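Teichoic acid biosynthesis protein F (PDB 3L7I) is a bacterial teichoic acid biosynthesis protein that carries a domain of the GT-B glycosyltransferase clan. Local coordinates at residues K433-P447 / E475-S489. Residues are numbered along the deposited sequence; the frame is centred on the assembly and turned at random.
Sequences KKENQTYIQTWHGTP and ETSRWDYLISPNRYS
Y439 swings its ring to the side away from its own amide nitrogen (chi1 -176°), which lays the phenol alongside W479 and brings its OH to E475, whose chain bends at chi2 (64°) to present the carboxylate. Y439 OH donates to E475 OE2 over 2.7 Å, nearly along the C-O direction, while W479 NE1 reaches the same oxygen from above the carboxylate plane. T427 N also bonds to OE2, and R478 NH1 makes a salt bridge to OE1, so both oxygens are held. The indole turns its edge to the Y439 ring, a T-shaped pair with planes at 69°. Q441 lays its aliphatic part across one indole face, CG 3.3 Å from the centroid of the six-membered ring in a CH-pi contact; T476 CA sits over the opposite face.

Strands 438-441 and 481-484 run parallel as neighbours in the sheet of a Rossmann-like domain, 481-484 being next to its outer strand 504-506, and are joined through helix 465-476 in a beta-alpha-beta crossover. Q441 N bonds to Y481 O at 2.7 Å, and I483 N to Q441 O at 2.8 Å. On the face opposite Q441 and L482, I440 CG1 meets the ring edge of Y481 under helix 706-721. At the strand entrance, D480 OD2 takes Y439 N on its anti side and K433 NZ on its syn side, each at 2.7 Å. Beyond the strands, Y488 OH donates to P447 O.

Two carboxylates thus gather the polar groups: D480 ties K433 to the backbone amide of Y439, and E475, buried but met by several donors and an arginine, probably stays ionised.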
loop_
_atom_site.group_PDB
_atom_site.type_symbol
_atom_site.label_atom_id
_atom_site.label_comp_id
_atom_site.label_asym_id
_atom_site.label_seq_id
_atom_site.Cartn_x
_atom_site.Cartn_y
_atom_site.Cartn_z
ATOM N N LYS A 433 -21.174 19.870 2.720
ATOM C CA LYS A 433 -21.710 21.215 2.914
ATOM C C LYS A 433 -20.817 22.036 3.831
ATOM O O LYS A 433 -20.858 21.883 5.058
ATOM C CB LYS A 433 -23.139 21.205 3.441
ATOM C CG LYS A 433 -23.901 22.397 2.928
ATOM C CD LYS A 433 -24.492 23.201 4.066
ATOM C CE LYS A 433 -23.446 23.731 5.039
ATOM N NZ LYS A 433 -23.809 25.087 5.516
ATOM N N LYS A 434 -20.000 22.899 3.240
ATOM C CA LYS A 434 -19.009 23.624 4.019
ATOM C C LYS A 434 -19.583 24.915 4.636
ATOM O O LYS A 434 -20.653 25.396 4.207
ATOM C CB LYS A 434 -17.809 23.947 3.148
ATOM C CG LYS A 434 -17.581 22.981 2.034
ATOM C CD LYS A 434 -16.554 23.589 1.103
ATOM C CE LYS A 434 -16.387 22.776 -0.159
ATOM N NZ LYS A 434 -17.396 23.052 -1.220
ATOM N N GLU A 435 -18.863 25.446 5.637
ATOM C CA GLU A 435 -19.199 26.680 6.354
ATOM C C GLU A 435 -19.453 27.782 5.346
ATOM O O GLU A 435 -20.263 28.682 5.527
ATOM C CB GLU A 435 -17.993 27.088 7.195
ATOM C CG GLU A 435 -18.305 27.549 8.600
ATOM C CD GLU A 435 -18.406 26.378 9.577
ATOM O OE1 GLU A 435 -17.474 25.527 9.593
ATOM O OE2 GLU A 435 -19.417 26.307 10.330
ATOM N N ASN A 436 -18.688 27.670 4.279
ATOM C CA ASN A 436 -18.643 28.561 3.156
ATOM C C ASN A 436 -19.967 28.662 2.402
ATOM O O ASN A 436 -20.274 29.700 1.819
ATOM C CB ASN A 436 -17.610 27.958 2.214
ATOM C CG ASN A 436 -16.806 28.989 1.511
ATOM O OD1 ASN A 436 -16.719 30.122 1.967
ATOM N ND2 ASN A 436 -16.197 28.615 0.393
ATOM N N GLN A 437 -20.742 27.575 2.404
ATOM C CA GLN A 437 -21.925 27.423 1.542
ATOM C C GLN A 437 -23.264 27.488 2.304
ATOM O O GLN A 437 -23.345 27.139 3.492
ATOM C CB GLN A 437 -21.822 26.099 0.762
ATOM C CG GLN A 437 -20.478 25.898 0.047
ATOM C CD GLN A 437 -20.278 24.487 -0.521
ATOM O OE1 GLN A 437 -19.979 23.546 0.210
ATOM N NE2 GLN A 437 -20.400 24.353 -1.837
ATOM N N THR A 438 -24.312 27.934 1.620
ATOM C CA THR A 438 -25.628 28.008 2.238
ATOM C C THR A 438 -26.578 26.973 1.629
ATOM O O THR A 438 -26.830 27.002 0.414
ATOM C CB THR A 438 -26.249 29.395 2.078
ATOM O OG1 THR A 438 -25.369 30.375 2.626
ATOM C CG2 THR A 438 -27.546 29.466 2.832
ATOM N N TYR A 439 -27.101 26.065 2.463
ATOM C CA TYR A 439 -27.993 25.006 1.998
ATOM C C TYR A 439 -29.448 25.367 2.344
ATOM O O TYR A 439 -29.850 25.349 3.524
ATOM C CB TYR A 439 -27.581 23.672 2.624
ATOM C CG TYR A 439 -28.356 22.432 2.183
ATOM C CD1 TYR A 439 -29.532 22.523 1.436
ATOM C CD2 TYR A 439 -27.930 21.157 2.578
ATOM C CE1 TYR A 439 -30.233 21.384 1.070
ATOM C CE2 TYR A 439 -28.631 20.006 2.210
ATOM C CZ TYR A 439 -29.774 20.126 1.455
ATOM O OH TYR A 439 -30.449 18.977 1.090
ATOM N N ILE A 440 -30.231 25.708 1.320
ATOM C CA ILE A 440 -31.635 26.059 1.521
ATOM C C ILE A 440 -32.546 24.862 1.263
ATOM O O ILE A 440 -32.562 24.320 0.163
ATOM C CB ILE A 440 -32.056 27.254 0.628
ATOM C CG1 ILE A 440 -31.262 28.500 1.007
ATOM C CG2 ILE A 440 -33.515 27.564 0.799
ATOM C CD1 ILE A 440 -31.694 29.718 0.247
ATOM N N GLN A 441 -33.282 24.450 2.290
ATOM C CA GLN A 441 -34.179 23.297 2.216
ATOM C C GLN A 441 -35.623 23.755 2.151
ATOM O O GLN A 441 -36.101 24.487 3.031
ATOM C CB GLN A 441 -34.011 22.403 3.446
ATOM C CG GLN A 441 -34.899 21.173 3.445
ATOM C CD GLN A 441 -34.736 20.307 2.190
ATOM O OE1 GLN A 441 -35.672 20.160 1.418
ATOM N NE2 GLN A 441 -33.552 19.738 1.989
ATOM N N THR A 442 -36.334 23.333 1.116
ATOM C CA THR A 442 -37.676 23.836 0.933
ATOM C C THR A 442 -38.619 22.823 1.494
ATOM O O THR A 442 -39.762 23.137 1.819
ATOM C CB THR A 442 -37.966 24.003 -0.530
ATOM O OG1 THR A 442 -37.993 22.709 -1.144
ATOM C CG2 THR A 442 -36.864 24.809 -1.178
ATOM N N TRP A 443 -38.102 21.601 1.625
ATOM C CA TRP A 443 -38.912 20.383 1.805
ATOM C C TRP A 443 -40.069 20.363 0.796
ATOM O O TRP A 443 -40.105 21.178 -0.121
ATOM C CB TRP A 443 -39.393 20.200 3.259
ATOM C CG TRP A 443 -39.789 18.782 3.574
ATOM C CD1 TRP A 443 -41.015 18.343 3.938
ATOM C CD2 TRP A 443 -38.946 17.622 3.520
ATOM N NE1 TRP A 443 -40.994 16.983 4.122
ATOM C CE2 TRP A 443 -39.739 16.517 3.867
ATOM C CE3 TRP A 443 -37.597 17.416 3.208
ATOM C CZ2 TRP A 443 -39.236 15.227 3.915
ATOM C CZ3 TRP A 443 -37.095 16.123 3.258
ATOM C CH2 TRP A 443 -37.914 15.048 3.615
ATOM N N HIS A 444 -41.006 19.446 0.939
ATOM C CA HIS A 444 -42.014 19.297 -0.094
ATOM C C HIS A 444 -43.400 19.027 0.479
ATOM O O HIS A 444 -44.098 18.124 0.018
ATOM C CB HIS A 444 -41.625 18.143 -1.016
ATOM C CG HIS A 444 -41.254 16.910 -0.267
ATOM N ND1 HIS A 444 -39.951 16.516 -0.087
ATOM C CD2 HIS A 444 -42.016 16.028 0.419
ATOM C CE1 HIS A 444 -39.921 15.413 0.646
ATOM N NE2 HIS A 444 -41.159 15.103 0.970
ATOM N N GLY A 445 -43.812 19.774 1.490
ATOM C CA GLY A 445 -45.199 19.668 1.899
ATOM C C GLY A 445 -45.531 19.546 3.367
ATOM O O GLY A 445 -44.767 18.980 4.141
ATOM N N THR A 446 -46.689 20.086 3.732
ATOM C CA THR A 446 -47.192 20.005 5.088
ATOM C C THR A 446 -47.381 18.546 5.452
ATOM O O THR A 446 -48.067 17.820 4.733
ATOM C CB THR A 446 -48.559 20.714 5.241
ATOM O OG1 THR A 446 -48.407 22.133 5.080
ATOM C CG2 THR A 446 -49.133 20.431 6.611
ATOM N N PRO A 447 -46.777 18.104 6.572
ATOM C CA PRO A 447 -46.833 16.671 6.875
ATOM C C PRO A 447 -48.203 16.287 7.397
ATOM O O PRO A 447 -48.822 17.048 8.134
ATOM C CB PRO A 447 -45.785 16.497 7.976
ATOM C CG PRO A 447 -45.004 17.750 7.984
ATOM C CD PRO A 447 -45.943 18.828 7.541
ATOM N N GLU A 475 -28.337 14.926 8.035
ATOM C CA GLU A 475 -28.739 15.721 6.884
ATOM C C GLU A 475 -29.389 17.022 7.313
ATOM O O GLU A 475 -29.050 18.081 6.780
ATOM C CB GLU A 475 -29.679 14.928 5.975
ATOM C CG GLU A 475 -30.548 15.756 4.997
ATOM C CD GLU A 475 -29.744 16.533 3.949
ATOM O OE1 GLU A 475 -28.491 16.510 4.041
ATOM O OE2 GLU A 475 -30.355 17.173 3.054
ATOM N N THR A 476 -30.308 16.967 8.273
ATOM C CA THR A 476 -30.996 18.203 8.622
ATOM C C THR A 476 -30.035 19.164 9.321
ATOM O O THR A 476 -30.194 20.388 9.235
ATOM C CB THR A 476 -32.240 17.987 9.484
ATOM O OG1 THR A 476 -31.845 17.695 10.831
ATOM C CG2 THR A 476 -33.076 16.870 8.925
ATOM N N SER A 477 -29.031 18.621 9.998
ATOM C CA SER A 477 -28.090 19.492 10.678
ATOM C C SER A 477 -27.367 20.408 9.689
ATOM O O SER A 477 -26.776 21.403 10.086
ATOM C CB SER A 477 -27.069 18.688 11.491
ATOM O OG SER A 477 -25.927 18.326 10.706
ATOM N N ARG A 478 -27.399 20.061 8.412
ATOM C CA ARG A 478 -26.689 20.825 7.398
ATOM C C ARG A 478 -27.589 21.884 6.731
ATOM O O ARG A 478 -27.103 22.747 5.999
ATOM C CB ARG A 478 -26.124 19.891 6.312
ATOM C CG ARG A 478 -25.376 18.673 6.814
ATOM C CD ARG A 478 -24.727 17.915 5.675
ATOM N NE ARG A 478 -25.695 17.422 4.693
ATOM C CZ ARG A 478 -25.354 16.942 3.498
ATOM N NH1 ARG A 478 -26.280 16.519 2.649
ATOM N NH2 ARG A 478 -24.070 16.900 3.149
ATOM N N TRP A 479 -28.899 21.782 6.959
ATOM C CA TRP A 479 -29.842 22.730 6.396
ATOM C C TRP A 479 -29.701 24.061 7.102
ATOM O O TRP A 479 -29.988 24.171 8.294
ATOM C CB TRP A 479 -31.287 22.262 6.559
ATOM C CG TRP A 479 -31.658 20.978 5.877
ATOM C CD1 TRP A 479 -30.933 20.271 4.941
ATOM C CD2 TRP A 479 -32.872 20.268 6.059
ATOM N NE1 TRP A 479 -31.631 19.148 4.554
ATOM C CE2 TRP A 479 -32.824 19.127 5.229
ATOM C CE3 TRP A 479 -34.005 20.490 6.839
ATOM C CZ2 TRP A 479 -33.856 18.224 5.168
ATOM C CZ3 TRP A 479 -35.021 19.589 6.780
ATOM C CH2 TRP A 479 -34.945 18.466 5.954
ATOM N N ASP A 480 -29.272 25.075 6.365
ATOM C CA ASP A 480 -29.072 26.391 6.934
ATOM C C ASP A 480 -30.416 27.105 7.011
ATOM O O ASP A 480 -30.695 27.822 7.969
ATOM C CB ASP A 480 -28.075 27.179 6.074
ATOM C CG ASP A 480 -26.682 26.544 6.047
ATOM O OD1 ASP A 480 -26.131 26.214 7.121
ATOM O OD2 ASP A 480 -26.140 26.382 4.939
ATOM N N TYR A 481 -31.246 26.892 5.989
ATOM C CA TYR A 481 -32.609 27.413 5.944
ATOM C C TYR A 481 -33.586 26.276 5.646
ATOM O O TYR A 481 -33.280 25.384 4.862
ATOM C CB TYR A 481 -32.721 28.491 4.876
ATOM C CG TYR A 481 -32.004 29.778 5.235
ATOM C CD1 TYR A 481 -32.315 30.477 6.405
ATOM C CD2 TYR A 481 -31.025 30.311 4.403
ATOM C CE1 TYR A 481 -31.668 31.665 6.727
ATOM C CE2 TYR A 481 -30.381 31.487 4.721
ATOM C CZ TYR A 481 -30.703 32.162 5.880
ATOM O OH TYR A 481 -30.046 33.334 6.180
ATOM N N LEU A 482 -34.745 26.302 6.300
ATOM C CA LEU A 482 -35.823 25.357 6.066
ATOM C C LEU A 482 -37.139 26.113 5.898
ATOM O O LEU A 482 -37.516 26.943 6.740
ATOM C CB LEU A 482 -35.944 24.393 7.234
ATOM C CG LEU A 482 -37.139 23.464 7.124
ATOM C CD1 LEU A 482 -37.124 22.806 5.776
ATOM C CD2 LEU A 482 -37.080 22.443 8.203
ATOM N N ILE A 483 -37.852 25.830 4.811
ATOM C CA ILE A 483 -39.090 26.547 4.527
ATOM C C ILE A 483 -40.256 25.952 5.299
ATOM O O ILE A 483 -40.345 24.727 5.462
ATOM C CB ILE A 483 -39.391 26.544 3.040
ATOM C CG1 ILE A 483 -38.357 27.397 2.302
ATOM C CG2 ILE A 483 -40.780 27.076 2.774
ATOM C CD1 ILE A 483 -38.771 27.781 0.904
ATOM N N SER A 484 -41.150 26.808 5.786
ATOM C CA SER A 484 -42.359 26.314 6.440
ATOM C C SER A 484 -43.630 26.929 5.860
ATOM O O SER A 484 -43.682 28.144 5.603
ATOM C CB SER A 484 -42.309 26.558 7.947
ATOM O OG SER A 484 -43.384 25.911 8.605
ATOM N N PRO A 485 -44.659 26.090 5.653
ATOM C CA PRO A 485 -45.973 26.455 5.111
ATOM C C PRO A 485 -46.935 27.021 6.167
ATOM O O PRO A 485 -47.844 27.782 5.810
ATOM C CB PRO A 485 -46.527 25.125 4.581
ATOM C CG PRO A 485 -45.420 24.163 4.648
ATOM C CD PRO A 485 -44.497 24.636 5.726
ATOM N N ASN A 486 -46.742 26.657 7.435
ATOM C CA ASN A 486 -47.664 27.034 8.513
ATOM C C ASN A 486 -47.085 26.762 9.904
ATOM O O ASN A 486 -46.100 26.047 10.038
ATOM C CB ASN A 486 -49.007 26.307 8.347
ATOM C CG ASN A 486 -48.847 24.933 7.719
ATOM O OD1 ASN A 486 -48.390 23.983 8.360
ATOM N ND2 ASN A 486 -49.212 24.825 6.449
ATOM N N ARG A 487 -47.702 27.321 10.941
ATOM C CA ARG A 487 -47.190 27.146 12.294
ATOM C C ARG A 487 -47.177 25.686 12.701
ATOM O O ARG A 487 -46.263 25.230 13.375
ATOM C CB ARG A 487 -47.991 27.962 13.299
ATOM C CG ARG A 487 -47.323 28.013 14.652
ATOM C CD ARG A 487 -45.933 28.642 14.556
ATOM N NE ARG A 487 -45.875 29.947 15.221
ATOM C CZ ARG A 487 -45.777 31.127 14.605
ATOM N NH1 ARG A 487 -45.712 31.197 13.276
ATOM N NH2 ARG A 487 -45.736 32.247 15.331
ATOM N N TYR A 488 -48.209 24.966 12.281
ATOM C CA TYR A 488 -48.323 23.522 12.477
ATOM C C TYR A 488 -47.141 22.767 11.890
ATOM O O TYR A 488 -46.599 21.870 12.516
ATOM C CB TYR A 488 -49.630 23.068 11.850
ATOM C CG TYR A 488 -49.764 21.611 11.482
ATOM C CD1 TYR A 488 -50.386 20.715 12.336
ATOM C CD2 TYR A 488 -49.342 21.150 10.240
ATOM C CE1 TYR A 488 -50.539 19.393 11.986
ATOM C CE2 TYR A 488 -49.492 19.832 9.882
ATOM C CZ TYR A 488 -50.095 18.960 10.754
ATOM O OH TYR A 488 -50.251 17.640 10.394
ATOM N N SER A 489 -46.729 23.138 10.689
ATOM C CA SER A 489 -45.524 22.556 10.114
ATOM C C SER A 489 -44.268 22.973 10.877
ATOM O O SER A 489 -43.420 22.144 11.159
ATOM C CB SER A 489 -45.400 22.896 8.625
ATOM O OG SER A 489 -46.170 22.004 7.838
#